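Local coordinates for protein, Family 18 Chitinase (Crocus vernus, PDB 3SIM) that probably hydrolyses chitin, as a plant glycoside hydrolase of family 18 built on a TIM barrel, at residues 13-17 and 60-66; 93-97 and 136-141; 186-190 and 199-203; 215-221 and 248-254. The contacts are given in a common frame with arbitrary orientation. Residues are numbered along the deposited sequence.

Contact 1. Residues 13-17 and 60-66; sequences SGVKF and ILGPDQI
Loop-to-helix-start packing without a direct hydrogen bond is the lesson of this contact, which buries 326 Å². Residues 13-16 are irregular; Ser-13, in rotamer p, opens with an ST turn, its OG accepting from Val-15 N at 3.0 Å. Gly-14 has a positive phi of 81°. Val-15 directs its CB away, and its O lies 3.7 Å from Ile-60 CG2 and 3.9 Å from Leu-61 CD2. Lys-16 is the point of closest backbone approach (CA to Ile-60 CA, 6.4 Å), and its CG lies 3.9 Å from Ile-60 CG2. Phe-17, in 3-10 conformation and rotamer m, is the wedge: Leu-61 CD2 sits 3.8 Å from its ring centroid in a CH-pi contact over one face, Gln-65 CB approaches the edge, 3.9 Å from Phe-17 CD2, and Ile-66 CG1 lies 3.6 Å from Phe-17 CZ. Water 1 bridges the backbones, 3.0 Å from both Phe-17 N and Ile-60 O. Gly-62 is the N-cap of helix 63-72, and Gln-65 OE1 accepts from Gly-62 N (3.0 Å). In this TIM barrel the loop joining parallel neighbours, strands 2-7 and 28-37, packs on the lead-in and first turn of helix 63-72, while Leu-33 of strand 28-37 touches both Phe-17 and Leu-61.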
loop_
_atom_site.group_PDB
_atom_site.type_symbol
_atom_site.label_atom_id
_atom_site.label_comp_id
_atom_site.label_asym_id
_atom_site.label_seq_id
_atom_site.Cartn_x
_atom_site.Cartn_y
_atom_site.Cartn_z
ATOM N N SER A 13 7.437 -13.161 -10.266
ATOM C CA SER A 13 6.519 -14.202 -9.815
ATOM C C SER A 13 5.669 -14.866 -10.909
ATOM O O SER A 13 5.251 -15.971 -10.784
ATOM C CB SER A 13 5.612 -13.691 -8.708
ATOM O OG SER A 13 4.499 -13.073 -9.202
ATOM N N GLY A 14 5.298 -14.047 -11.855
ATOM C CA GLY A 14 4.351 -14.349 -12.874
ATOM C C GLY A 14 2.876 -14.242 -12.518
ATOM O O GLY A 14 2.074 -14.495 -13.337
ATOM N N VAL A 15 2.549 -13.855 -11.296
ATOM C CA VAL A 15 1.169 -13.776 -10.844
ATOM C C VAL A 15 0.321 -12.716 -11.565
ATOM O O VAL A 15 0.640 -11.615 -11.616
ATOM C CB VAL A 15 1.066 -13.667 -9.287
ATOM C CG1 VAL A 15 -0.408 -13.474 -8.819
ATOM C CG2 VAL A 15 1.688 -14.831 -8.659
ATOM N N LYS A 16 -0.783 -13.150 -12.110
ATOM C CA LYS A 16 -1.781 -12.316 -12.745
ATOM C C LYS A 16 -2.908 -11.910 -11.847
ATOM O O LYS A 16 -3.156 -12.582 -10.943
ATOM C CB LYS A 16 -2.363 -13.061 -13.901
ATOM C CG LYS A 16 -1.553 -12.942 -15.064
ATOM C CD LYS A 16 -1.144 -14.198 -15.469
ATOM C CE LYS A 16 -2.132 -14.693 -16.414
ATOM N NZ LYS A 16 -1.566 -15.739 -17.225
ATOM N N PHE A 17 -3.638 -10.864 -12.183
ATOM C CA PHE A 17 -4.762 -10.402 -11.383
ATOM C C PHE A 17 -5.795 -11.558 -11.260
ATOM O O PHE A 17 -6.333 -11.853 -10.202
ATOM C CB PHE A 17 -5.474 -9.194 -12.028
ATOM C CG PHE A 17 -4.669 -7.899 -12.127
ATOM C CD1 PHE A 17 -4.365 -7.125 -11.030
ATOM C CD2 PHE A 17 -4.348 -7.388 -13.368
ATOM C CE1 PHE A 17 -3.710 -5.926 -11.201
ATOM C CE2 PHE A 17 -3.693 -6.220 -13.501
ATOM C CZ PHE A 17 -3.370 -5.490 -12.424
ATOM N N ILE A 60 2.555 -8.229 -17.777
ATOM C CA ILE A 60 1.654 -9.038 -16.991
ATOM C C ILE A 60 0.507 -8.223 -16.338
ATOM O O ILE A 60 -0.617 -8.580 -16.434
ATOM C CB ILE A 60 2.428 -9.865 -15.949
ATOM C CG1 ILE A 60 3.347 -10.870 -16.632
ATOM C CG2 ILE A 60 1.549 -10.614 -15.040
ATOM C CD1 ILE A 60 4.480 -11.153 -15.841
ATOM N N LEU A 61 0.850 -7.159 -15.639
ATOM C CA LEU A 61 -0.086 -6.173 -15.115
ATOM C C LEU A 61 -0.210 -4.869 -15.966
ATOM O O LEU A 61 0.327 -3.863 -15.613
ATOM C CB LEU A 61 0.273 -5.868 -13.674
ATOM C CG LEU A 61 0.637 -7.131 -12.899
ATOM C CD1 LEU A 61 1.293 -6.841 -11.635
ATOM C CD2 LEU A 61 -0.526 -8.031 -12.737
ATOM N N GLY A 62 -0.878 -4.958 -17.095
ATOM C CA GLY A 62 -1.110 -3.841 -17.937
ATOM C C GLY A 62 -2.510 -3.247 -17.968
ATOM O O GLY A 62 -3.417 -3.736 -17.346
ATOM N N PRO A 63 -2.633 -2.220 -18.808
ATOM C CA PRO A 63 -3.869 -1.494 -19.010
ATOM C C PRO A 63 -5.020 -2.412 -19.474
ATOM O O PRO A 63 -6.031 -2.306 -18.916
ATOM C CB PRO A 63 -3.477 -0.455 -20.069
ATOM C CG PRO A 63 -2.119 -0.242 -19.872
ATOM C CD PRO A 63 -1.520 -1.475 -19.393
ATOM N N ASP A 64 -4.819 -3.309 -20.414
ATOM C CA ASP A 64 -5.833 -4.277 -20.810
ATOM C C ASP A 64 -6.261 -5.315 -19.726
ATOM O O ASP A 64 -7.393 -5.615 -19.600
ATOM C CB ASP A 64 -5.440 -4.994 -22.098
ATOM C CG ASP A 64 -5.226 -4.056 -23.302
ATOM O OD1 ASP A 64 -5.784 -2.976 -23.425
ATOM O OD2 ASP A 64 -4.481 -4.483 -24.135
ATOM N N GLN A 65 -5.295 -5.827 -18.990
ATOM C CA GLN A 65 -5.591 -6.716 -17.870
ATOM C C GLN A 65 -6.439 -6.015 -16.751
ATOM O O GLN A 65 -7.345 -6.584 -16.194
ATOM C CB GLN A 65 -4.358 -7.395 -17.306
ATOM C CG GLN A 65 -3.652 -8.289 -18.280
ATOM C CD GLN A 65 -2.723 -7.573 -19.228
ATOM O OE1 GLN A 65 -2.458 -6.420 -19.138
ATOM N NE2 GLN A 65 -2.270 -8.287 -20.160
ATOM N N ILE A 66 -6.107 -4.762 -16.488
ATOM C CA ILE A 66 -6.790 -3.923 -15.522
ATOM C C ILE A 66 -8.261 -3.678 -15.913
ATOM O O ILE A 66 -9.148 -3.848 -15.121
ATOM C CB ILE A 66 -6.028 -2.615 -15.240
ATOM C CG1 ILE A 66 -4.670 -2.889 -14.582
ATOM C CG2 ILE A 66 -6.843 -1.710 -14.407
ATOM C CD1 ILE A 66 -3.746 -1.784 -14.587
HETATM O O HOH W 1 -2.804 -9.847 -14.895
#

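Contact 2. Residues 93-97 and 136-141; sequences QFQAA and TFAECI
An edge-to-face aromatic contact between a loop and a helix of the TIM barrel, this example has Phe-94 making the largest share of the packing, with 83 Å² covered. Residues 93-97 lead from strand 90-91 into helix 99-116 and lie against one flank of helix 134-150, burying 216 Å² without a hydrogen bond across. The backbone is largely extended from Gln-93 to Ala-96, so that Phe-94 and Ala-96 point at the helix and Gln-95 away; Phe-94 stands opposite Phe-137 and Ala-96 opposite Thr-136, each pair of CA atoms 7.7 Å apart. Residues 136-141 are regular helix, with Cys-140 N bonded to Thr-136 O and Ile-141 N to Phe-137 O, both at 3.1 Å. Phe-94 and Phe-137, both in rotamer t, meet with the edge of Phe-137 directed at the face of Phe-94, centroids 5.2 Å apart and planes at 85°. Trp-102 of helix 99-116 and Tyr-126 also adjoin Phe-94, making a larger aromatic cluster. Ile-141 CD1 lies 4.2 Å from Phe-94 CE1. Ala-96 CB packs 4.2 Å from Thr-136 CG2 and 4.0 Å from Cys-140 SG. That sulfur makes a sulfur-aromatic contact at the edge of Phe-94, 5.2 Å from its centroid, with Cys-140 CB 3.9 Å from Phe-94 CZ.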
loop_
_atom_site.group_PDB
_atom_site.type_symbol
_atom_site.label_atom_id
_atom_site.label_comp_id
_atom_site.label_asym_id
_atom_site.label_seq_id
_atom_site.Cartn_x
_atom_site.Cartn_y
_atom_site.Cartn_z
ATOM N N GLN A 93 15.561 5.943 -1.151
ATOM C CA GLN A 93 15.627 7.104 -0.285
ATOM C C GLN A 93 14.749 8.219 -0.841
ATOM O O GLN A 93 14.955 8.600 -1.973
ATOM C CB GLN A 93 17.068 7.619 -0.149
ATOM C CG GLN A 93 18.058 6.649 0.519
ATOM C CD GLN A 93 18.001 6.619 2.018
ATOM O OE1 GLN A 93 18.630 5.794 2.620
ATOM N NE2 GLN A 93 17.209 7.478 2.612
ATOM N N PHE A 94 13.793 8.724 -0.058
ATOM C CA PHE A 94 13.053 9.913 -0.480
ATOM C C PHE A 94 13.987 11.110 -0.575
ATOM O O PHE A 94 14.632 11.453 0.355
ATOM C CB PHE A 94 11.873 10.298 0.425
ATOM C CG PHE A 94 10.983 11.366 -0.151
ATOM C CD1 PHE A 94 9.916 11.037 -0.913
ATOM C CD2 PHE A 94 11.242 12.701 0.017
ATOM C CE1 PHE A 94 9.141 11.988 -1.462
ATOM C CE2 PHE A 94 10.416 13.632 -0.544
ATOM C CZ PHE A 94 9.394 13.265 -1.282
ATOM N N GLN A 95 14.006 11.713 -1.741
ATOM C CA GLN A 95 14.831 12.858 -2.030
ATOM C C GLN A 95 14.138 13.898 -2.896
ATOM O O GLN A 95 13.705 13.572 -3.961
ATOM C CB GLN A 95 16.110 12.427 -2.754
ATOM C CG GLN A 95 16.798 11.201 -2.255
ATOM C CD GLN A 95 18.105 10.962 -2.935
ATOM O OE1 GLN A 95 18.883 11.851 -3.088
ATOM N NE2 GLN A 95 18.337 9.760 -3.343
ATOM N N ALA A 96 14.055 15.132 -2.406
ATOM C CA ALA A 96 13.560 16.265 -3.178
ATOM C C ALA A 96 14.576 17.415 -3.327
ATOM O O ALA A 96 15.146 17.865 -2.369
ATOM C CB ALA A 96 12.303 16.779 -2.626
ATOM N N ALA A 97 14.819 17.836 -4.557
ATOM C CA ALA A 97 15.655 18.994 -4.839
ATOM C C ALA A 97 15.045 20.333 -4.369
ATOM O O ALA A 97 15.725 21.163 -3.859
ATOM C CB ALA A 97 16.066 19.035 -6.246
ATOM N N THR A 136 9.465 18.356 4.574
ATOM C CA THR A 136 9.681 18.299 3.139
ATOM C C THR A 136 8.901 17.154 2.491
ATOM O O THR A 136 8.226 17.356 1.538
ATOM C CB THR A 136 11.229 18.230 2.762
ATOM O OG1 THR A 136 11.895 19.437 3.123
ATOM C CG2 THR A 136 11.417 17.934 1.316
ATOM N N PHE A 137 8.975 15.988 3.116
ATOM C CA PHE A 137 8.159 14.809 2.798
ATOM C C PHE A 137 6.653 15.062 2.959
ATOM O O PHE A 137 5.927 14.783 2.110
ATOM C CB PHE A 137 8.548 13.611 3.728
ATOM C CG PHE A 137 7.786 12.315 3.466
ATOM C CD1 PHE A 137 7.935 11.599 2.274
ATOM C CD2 PHE A 137 6.909 11.821 4.383
ATOM C CE1 PHE A 137 7.202 10.414 2.095
ATOM C CE2 PHE A 137 6.228 10.686 4.155
ATOM C CZ PHE A 137 6.381 9.975 3.064
ATOM N N ALA A 138 6.228 15.636 4.063
ATOM C CA ALA A 138 4.832 15.925 4.272
ATOM C C ALA A 138 4.233 16.872 3.217
ATOM O O ALA A 138 3.199 16.626 2.732
ATOM C CB ALA A 138 4.595 16.454 5.666
ATOM N N GLU A 139 4.952 17.928 2.911
ATOM C CA GLU A 139 4.596 18.898 1.910
ATOM C C GLU A 139 4.558 18.351 0.485
ATOM O O GLU A 139 3.603 18.565 -0.135
ATOM C CB GLU A 139 5.530 20.096 1.920
ATOM C CG GLU A 139 5.250 21.174 2.854
ATOM C CD GLU A 139 6.332 22.285 2.851
ATOM O OE1 GLU A 139 6.605 22.884 1.793
ATOM O OE2 GLU A 139 6.883 22.526 3.927
ATOM N N CYS A 140 5.564 17.596 0.061
ATOM C CA CYS A 140 5.597 16.991 -1.240
ATOM C C CYS A 140 4.415 16.006 -1.446
ATOM O O CYS A 140 3.682 16.153 -2.389
ATOM C CB CYS A 140 6.918 16.228 -1.437
ATOM S SG CYS A 140 8.424 17.145 -1.820
ATOM N N ILE A 141 4.260 15.055 -0.539
ATOM C CA ILE A 141 3.188 14.101 -0.620
ATOM C C ILE A 141 1.799 14.727 -0.463
ATOM O O ILE A 141 0.918 14.376 -1.168
ATOM C CB ILE A 141 3.352 12.892 0.331
ATOM C CG1 ILE A 141 4.737 12.281 0.171
ATOM C CG2 ILE A 141 2.248 11.875 0.148
ATOM C CD1 ILE A 141 4.977 11.671 -1.115
#

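Contact 3. Residues 186-190 and 199-203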
loop_
_atom_site.group_PDB
_atom_site.type_symbol
_atom_site.label_atom_id
_atom_site.label_comp_id
_atom_site.label_asym_id
_atom_site.label_seq_id
_atom_site.Cartn_x
_atom_site.Cartn_y
_atom_site.Cartn_z
ATOM N N GLN A 186 1.578 -1.549 8.624
ATOM C CA GLN A 186 2.399 -2.704 8.342
ATOM C C GLN A 186 2.735 -3.480 9.673
ATOM O O GLN A 186 3.796 -3.382 10.235
ATOM C CB GLN A 186 3.614 -2.318 7.460
ATOM C CG GLN A 186 3.361 -1.745 6.062
ATOM C CD GLN A 186 4.611 -1.775 5.164
ATOM O OE1 GLN A 186 4.997 -0.789 4.593
ATOM N NE2 GLN A 186 5.213 -2.915 5.076
ATOM N N PHE A 187 1.774 -4.239 10.133
ATOM C CA PHE A 187 1.893 -5.012 11.351
ATOM C C PHE A 187 2.987 -6.112 11.240
ATOM O O PHE A 187 3.515 -6.524 12.202
ATOM C CB PHE A 187 0.540 -5.504 11.907
ATOM C CG PHE A 187 -0.346 -4.411 12.464
ATOM C CD1 PHE A 187 -0.252 -3.997 13.759
ATOM C CD2 PHE A 187 -1.264 -3.802 11.674
ATOM C CE1 PHE A 187 -1.046 -3.002 14.227
ATOM C CE2 PHE A 187 -2.046 -2.833 12.144
ATOM C CZ PHE A 187 -1.935 -2.414 13.413
ATOM N N LYS A 188 3.358 -6.484 10.035
ATOM C CA LYS A 188 4.430 -7.454 9.865
ATOM C C LYS A 188 5.800 -6.938 10.374
ATOM O O LYS A 188 6.676 -7.675 10.594
ATOM C CB LYS A 188 4.472 -8.073 8.464
ATOM C CG LYS A 188 4.500 -7.154 7.324
ATOM C CD LYS A 188 3.087 -6.650 6.956
ATOM C CE LYS A 188 3.084 -5.780 5.748
ATOM N NZ LYS A 188 4.316 -5.764 5.226
ATOM N N ALA A 189 5.897 -5.654 10.624
ATOM C CA ALA A 189 7.061 -5.024 11.200
ATOM C C ALA A 189 7.431 -5.438 12.640
ATOM O O ALA A 189 8.535 -5.394 12.993
ATOM C CB ALA A 189 7.025 -3.542 11.032
ATOM N N TYR A 190 6.460 -5.828 13.421
ATOM C CA TYR A 190 6.709 -6.289 14.763
ATOM C C TYR A 190 7.361 -7.685 14.809
ATOM O O TYR A 190 7.335 -8.396 13.832
ATOM C CB TYR A 190 5.433 -6.248 15.566
ATOM C CG TYR A 190 4.847 -4.859 15.811
ATOM C CD1 TYR A 190 5.329 -4.045 16.810
ATOM C CD2 TYR A 190 3.773 -4.409 15.100
ATOM C CE1 TYR A 190 4.792 -2.843 17.046
ATOM C CE2 TYR A 190 3.259 -3.198 15.324
ATOM C CZ TYR A 190 3.774 -2.417 16.289
ATOM O OH TYR A 190 3.242 -1.244 16.520
ATOM N N PHE A 199 -0.611 -7.783 19.886
ATOM C CA PHE A 199 -1.073 -7.289 18.623
ATOM C C PHE A 199 -2.204 -6.304 18.841
ATOM O O PHE A 199 -2.149 -5.261 18.327
ATOM C CB PHE A 199 -1.511 -8.417 17.710
ATOM C CG PHE A 199 -2.037 -7.983 16.367
ATOM C CD1 PHE A 199 -1.257 -8.104 15.249
ATOM C CD2 PHE A 199 -3.318 -7.553 16.193
ATOM C CE1 PHE A 199 -1.735 -7.738 14.007
ATOM C CE2 PHE A 199 -3.794 -7.242 14.986
ATOM C CZ PHE A 199 -3.009 -7.321 13.897
ATOM N N LEU A 200 -3.156 -6.659 19.679
ATOM C CA LEU A 200 -4.254 -5.782 19.993
ATOM C C LEU A 200 -3.751 -4.468 20.642
ATOM O O LEU A 200 -4.255 -3.445 20.348
ATOM C CB LEU A 200 -5.348 -6.487 20.806
ATOM C CG LEU A 200 -6.147 -7.620 20.136
ATOM C CD1 LEU A 200 -6.869 -8.510 21.100
ATOM C CD2 LEU A 200 -7.071 -7.131 19.098
ATOM N N GLY A 201 -2.754 -4.551 21.509
ATOM C CA GLY A 201 -2.099 -3.372 22.040
ATOM C C GLY A 201 -1.442 -2.505 20.954
ATOM O O GLY A 201 -1.548 -1.315 20.963
ATOM N N TYR A 202 -0.816 -3.154 20.000
ATOM C CA TYR A 202 -0.228 -2.443 18.861
ATOM C C TYR A 202 -1.294 -1.746 18.004
ATOM O O TYR A 202 -1.103 -0.657 17.615
ATOM C CB TYR A 202 0.722 -3.300 18.008
ATOM C CG TYR A 202 1.968 -3.824 18.706
ATOM C CD1 TYR A 202 2.618 -3.095 19.694
ATOM C CD2 TYR A 202 2.464 -5.060 18.403
ATOM C CE1 TYR A 202 3.714 -3.588 20.335
ATOM C CE2 TYR A 202 3.547 -5.553 19.038
ATOM C CZ TYR A 202 4.174 -4.817 19.992
ATOM O OH TYR A 202 5.251 -5.334 20.577
ATOM N N TYR A 203 -2.396 -2.422 17.754
ATOM C CA TYR A 203 -3.492 -1.854 17.025
ATOM C C TYR A 203 -4.081 -0.618 17.705
ATOM O O TYR A 203 -4.233 0.378 17.083
ATOM C CB TYR A 203 -4.634 -2.842 16.736
ATOM C CG TYR A 203 -5.738 -2.110 16.024
ATOM C CD1 TYR A 203 -6.758 -1.508 16.695
ATOM C CD2 TYR A 203 -5.657 -1.895 14.680
ATOM C CE1 TYR A 203 -7.680 -0.770 16.030
ATOM C CE2 TYR A 203 -6.559 -1.187 14.008
ATOM C CZ TYR A 203 -7.581 -0.615 14.656
ATOM O OH TYR A 203 -8.473 0.089 13.954
#
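Five aromatic residues plus a helix backbone make this contact, and no hydrogen bond crosses it. The strictest geometry belongs to Tyr-190 and Tyr-202, whose rings form an offset stack: planes within 3° of parallel, centroids 3.6 Å apart, and Tyr-190 CD1 only 3.2 Å from Tyr-202 CE2.

Phe-187 supplies the apolar packing. Its CB lies 3.8 Å from Phe-199 CE1, and these two rings meet obliquely, with centroids 5.0 Å apart and planes at 36°. Farther out, Phe-187 CZ is 4.0 Å from Tyr-203 CD2, while Phe-187 CE1 reaches the helix backbone, 3.8 Å from Tyr-203 N and 4.0 Å from Tyr-202 C, and touches the side chain at Tyr-202 CB (4.2 Å). Within each partner, backbone bonds define the local structure: Ala-189 N to Gln-186 O (3.1 Å) and Tyr-190 N to Phe-187 O (3.3 Å) the 3-10 turn, and Tyr-203 N to Phe-199 O (2.9 Å) the helix. Phe-199 and Tyr-203 also pack on Ile-217 of strand 215-220 and on helix 230-243.

The example shows the strand-to-helix connection of a beta-alpha-beta unit folding back on its own helix: the loop that leaves strand 182-184 packs against helix 196-209 in the wall of the TIM barrel.

Contact 4. Residues 215-221 and 248-254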
loop_
_atom_site.group_PDB
_atom_site.type_symbol
_atom_site.label_atom_id
_atom_site.label_comp_id
_atom_site.label_asym_id
_atom_site.label_seq_id
_atom_site.Cartn_x
_atom_site.Cartn_y
_atom_site.Cartn_z
ATOM N N VAL A 215 -7.452 2.829 10.430
ATOM C CA VAL A 215 -6.340 1.895 10.341
ATOM C C VAL A 215 -6.790 0.441 10.089
ATOM O O VAL A 215 -7.411 -0.182 10.906
ATOM C CB VAL A 215 -5.454 1.930 11.629
ATOM C CG1 VAL A 215 -4.222 1.116 11.472
ATOM C CG2 VAL A 215 -5.163 3.318 12.080
ATOM N N LEU A 216 -6.412 -0.040 8.929
ATOM C CA LEU A 216 -6.421 -1.438 8.564
ATOM C C LEU A 216 -5.371 -2.304 9.289
ATOM O O LEU A 216 -4.303 -1.885 9.628
ATOM C CB LEU A 216 -6.329 -1.696 7.055
ATOM C CG LEU A 216 -7.016 -0.994 5.871
ATOM C CD1 LEU A 216 -7.738 -1.927 5.017
ATOM C CD2 LEU A 216 -7.855 0.219 6.175
ATOM N N ILE A 217 -5.765 -3.505 9.583
ATOM C CA ILE A 217 -4.837 -4.551 9.984
ATOM C C ILE A 217 -4.214 -5.274 8.774
ATOM O O ILE A 217 -4.686 -5.150 7.710
ATOM C CB ILE A 217 -5.388 -5.493 11.032
ATOM C CG1 ILE A 217 -6.543 -6.327 10.465
ATOM C CG2 ILE A 217 -5.770 -4.766 12.333
ATOM C CD1 ILE A 217 -7.142 -7.365 11.402
ATOM N N SER A 218 -3.173 -6.037 9.004
ATOM C CA SER A 218 -2.425 -6.659 7.925
ATOM C C SER A 218 -1.597 -7.891 8.298
ATOM O O SER A 218 -1.272 -8.082 9.398
ATOM C CB SER A 218 -1.539 -5.609 7.255
ATOM O OG SER A 218 -0.540 -5.197 8.065
ATOM N N PHE A 219 -1.249 -8.663 7.304
ATOM C CA PHE A 219 -0.288 -9.745 7.386
ATOM C C PHE A 219 0.520 -9.940 6.075
ATOM O O PHE A 219 0.108 -9.530 5.048
ATOM C CB PHE A 219 -0.928 -11.065 7.833
ATOM C CG PHE A 219 -1.986 -11.612 6.900
ATOM C CD1 PHE A 219 -1.663 -12.371 5.824
ATOM C CD2 PHE A 219 -3.322 -11.394 7.155
ATOM C CE1 PHE A 219 -2.666 -12.883 4.998
ATOM C CE2 PHE A 219 -4.302 -11.904 6.327
ATOM C CZ PHE A 219 -3.973 -12.631 5.260
ATOM N N SER A 220 1.627 -10.635 6.193
ATOM C CA SER A 220 2.490 -11.038 5.097
ATOM C C SER A 220 2.390 -12.533 4.824
ATOM O O SER A 220 2.240 -13.308 5.703
ATOM C CB SER A 220 3.947 -10.651 5.340
ATOM O OG SER A 220 4.867 -11.334 4.560
ATOM N N THR A 221 2.418 -12.873 3.567
ATOM C CA THR A 221 2.465 -14.233 3.090
ATOM C C THR A 221 3.909 -14.634 2.633
ATOM O O THR A 221 4.090 -15.581 1.994
ATOM C CB THR A 221 1.372 -14.448 2.020
ATOM O OG1 THR A 221 1.702 -13.717 0.840
ATOM C CG2 THR A 221 -0.065 -14.087 2.615
ATOM N N HIS A 248 -11.641 -1.985 10.248
ATOM C CA HIS A 248 -11.731 -1.218 9.008
ATOM C C HIS A 248 -11.529 -1.992 7.709
ATOM O O HIS A 248 -12.059 -1.643 6.707
ATOM C CB HIS A 248 -10.848 0.023 9.043
ATOM C CG HIS A 248 -11.175 0.958 10.157
ATOM N ND1 HIS A 248 -12.298 1.723 10.168
ATOM C CD2 HIS A 248 -10.525 1.242 11.295
ATOM C CE1 HIS A 248 -12.338 2.429 11.263
ATOM N NE2 HIS A 248 -11.277 2.148 11.973
ATOM N N GLY A 249 -10.676 -2.992 7.778
ATOM C CA GLY A 249 -10.289 -3.843 6.679
ATOM C C GLY A 249 -8.989 -4.624 6.871
ATOM O O GLY A 249 -8.328 -4.500 7.859
ATOM N N ILE A 250 -8.652 -5.449 5.904
ATOM C CA ILE A 250 -7.433 -6.230 5.939
ATOM C C ILE A 250 -6.565 -6.020 4.667
ATOM O O ILE A 250 -7.044 -6.093 3.567
ATOM C CB ILE A 250 -7.680 -7.747 6.096
ATOM C CG1 ILE A 250 -8.414 -8.081 7.372
ATOM C CG2 ILE A 250 -6.395 -8.532 5.932
ATOM C CD1 ILE A 250 -9.148 -9.300 7.367
ATOM N N ALA A 251 -5.300 -5.787 4.884
ATOM C CA ALA A 251 -4.314 -5.641 3.822
ATOM C C ALA A 251 -3.267 -6.802 3.735
ATOM O O ALA A 251 -2.689 -7.212 4.705
ATOM C CB ALA A 251 -3.630 -4.355 3.968
ATOM N N VAL A 252 -3.000 -7.264 2.556
ATOM C CA VAL A 252 -2.090 -8.362 2.378
ATOM C C VAL A 252 -0.828 -8.047 1.475
ATOM O O VAL A 252 -0.967 -7.489 0.429
ATOM C CB VAL A 252 -2.855 -9.585 1.857
ATOM C CG1 VAL A 252 -1.931 -10.739 1.589
ATOM C CG2 VAL A 252 -4.003 -9.980 2.739
ATOM N N TRP A 253 0.365 -8.402 1.933
ATOM C CA TRP A 253 1.642 -8.329 1.238
ATOM C C TRP A 253 2.184 -9.783 1.002
ATOM O O TRP A 253 2.608 -10.406 1.887
ATOM C CB TRP A 253 2.631 -7.470 2.063
ATOM C CG TRP A 253 2.547 -5.970 1.955
ATOM C CD1 TRP A 253 3.214 -5.189 1.086
ATOM C CD2 TRP A 253 1.784 -5.080 2.765
ATOM N NE1 TRP A 253 2.889 -3.899 1.261
ATOM C CE2 TRP A 253 2.022 -3.795 2.302
ATOM C CE3 TRP A 253 0.914 -5.248 3.831
ATOM C CZ2 TRP A 253 1.429 -2.691 2.866
ATOM C CZ3 TRP A 253 0.320 -4.146 4.372
ATOM C CH2 TRP A 253 0.590 -2.887 3.896
ATOM N N THR A 254 2.091 -10.340 -0.183
ATOM C CA THR A 254 1.618 -9.759 -1.409
ATOM C C THR A 254 1.057 -10.929 -2.251
ATOM O O THR A 254 1.264 -12.063 -1.901
ATOM C CB THR A 254 2.791 -9.117 -2.260
ATOM O OG1 THR A 254 3.629 -10.135 -2.756
ATOM C CG2 THR A 254 3.597 -8.047 -1.496
HETATM O O HOH W 2 -9.113 -2.270 11.586
#
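The parallel segments 215-221 and 248-254 share five backbone hydrogen bonds. Ile-217 N gives to Gly-249 O (3.2 Å), Ala-251 N to Ile-217 O (3.0 Å), Phe-219 N weakly to Ala-251 O (3.3 Å), Trp-253 N weakly to Phe-219 O (3.3 Å), and Thr-221 N to Trp-253 O (3.0 Å). The odd-numbered residues of 217-221 thus serve this neighbour, while Leu-216 turns its backbone to Ile-183 on the other side. Ile-250 and Val-252 likewise pair with strand 2-7, through Val-4 and Tyr-6; as strand 250-253 is the last of the TIM barrel and strand 2-7 the first, this pairing closes the cylinder. Helix 230-243 makes the right-handed beta-alpha-beta crossover between strands 215-220 and 250-253 and covers Ile-217 and Phe-219, where Val-252 CG2 stands 4.1 Å from the Phe-219 ring centroid in a CH-pi contact. On the face of Ser-218, Ser-220, Ala-251 and Trp-253, Ser-218 OG bonds with Tyr-185 O and Phe-187 N, and Ser-220 OG with Gly-222 N. In family 18 chitinases a tryptophan at this barrel end commonly lines the sugar-binding cleft; Trp-253, followed by a cis peptide, is consistent with that. Water 2 bridges the opening end, 2.8 Å from Val-215 O and 2.9 Å from His-248 N. At the far end Thr-221 OG1 bonds with Thr-257 and Ser-258, and Thr-254 OG1 with Tyr-9 O.

How the contacts relate
Four contacts sample one TIM barrel in chain order, each closing before the next opens. Contact 4 lies in the barrel sheet itself, its centre 9 Å from the centre of the chain, whereas the centres of contacts 1, 2 and 3 lie 16 to 18 Å from the centre of the chain, where connecting loops meet helices 63-72, 134-150 and 196-209. Contacts 1 and 3 fall on opposite sides of the centre, their own centres 31 Å apart. Contacts 3 and 4 alone touch: Tyr-203 OH lies 3.2 Å from Val-215 O, and Phe-187 N 3.2 Å from Ser-218 OG, both probable hydrogen bonds. The general principle is a central parallel sheet surrounded by locally packed strand-helix connections.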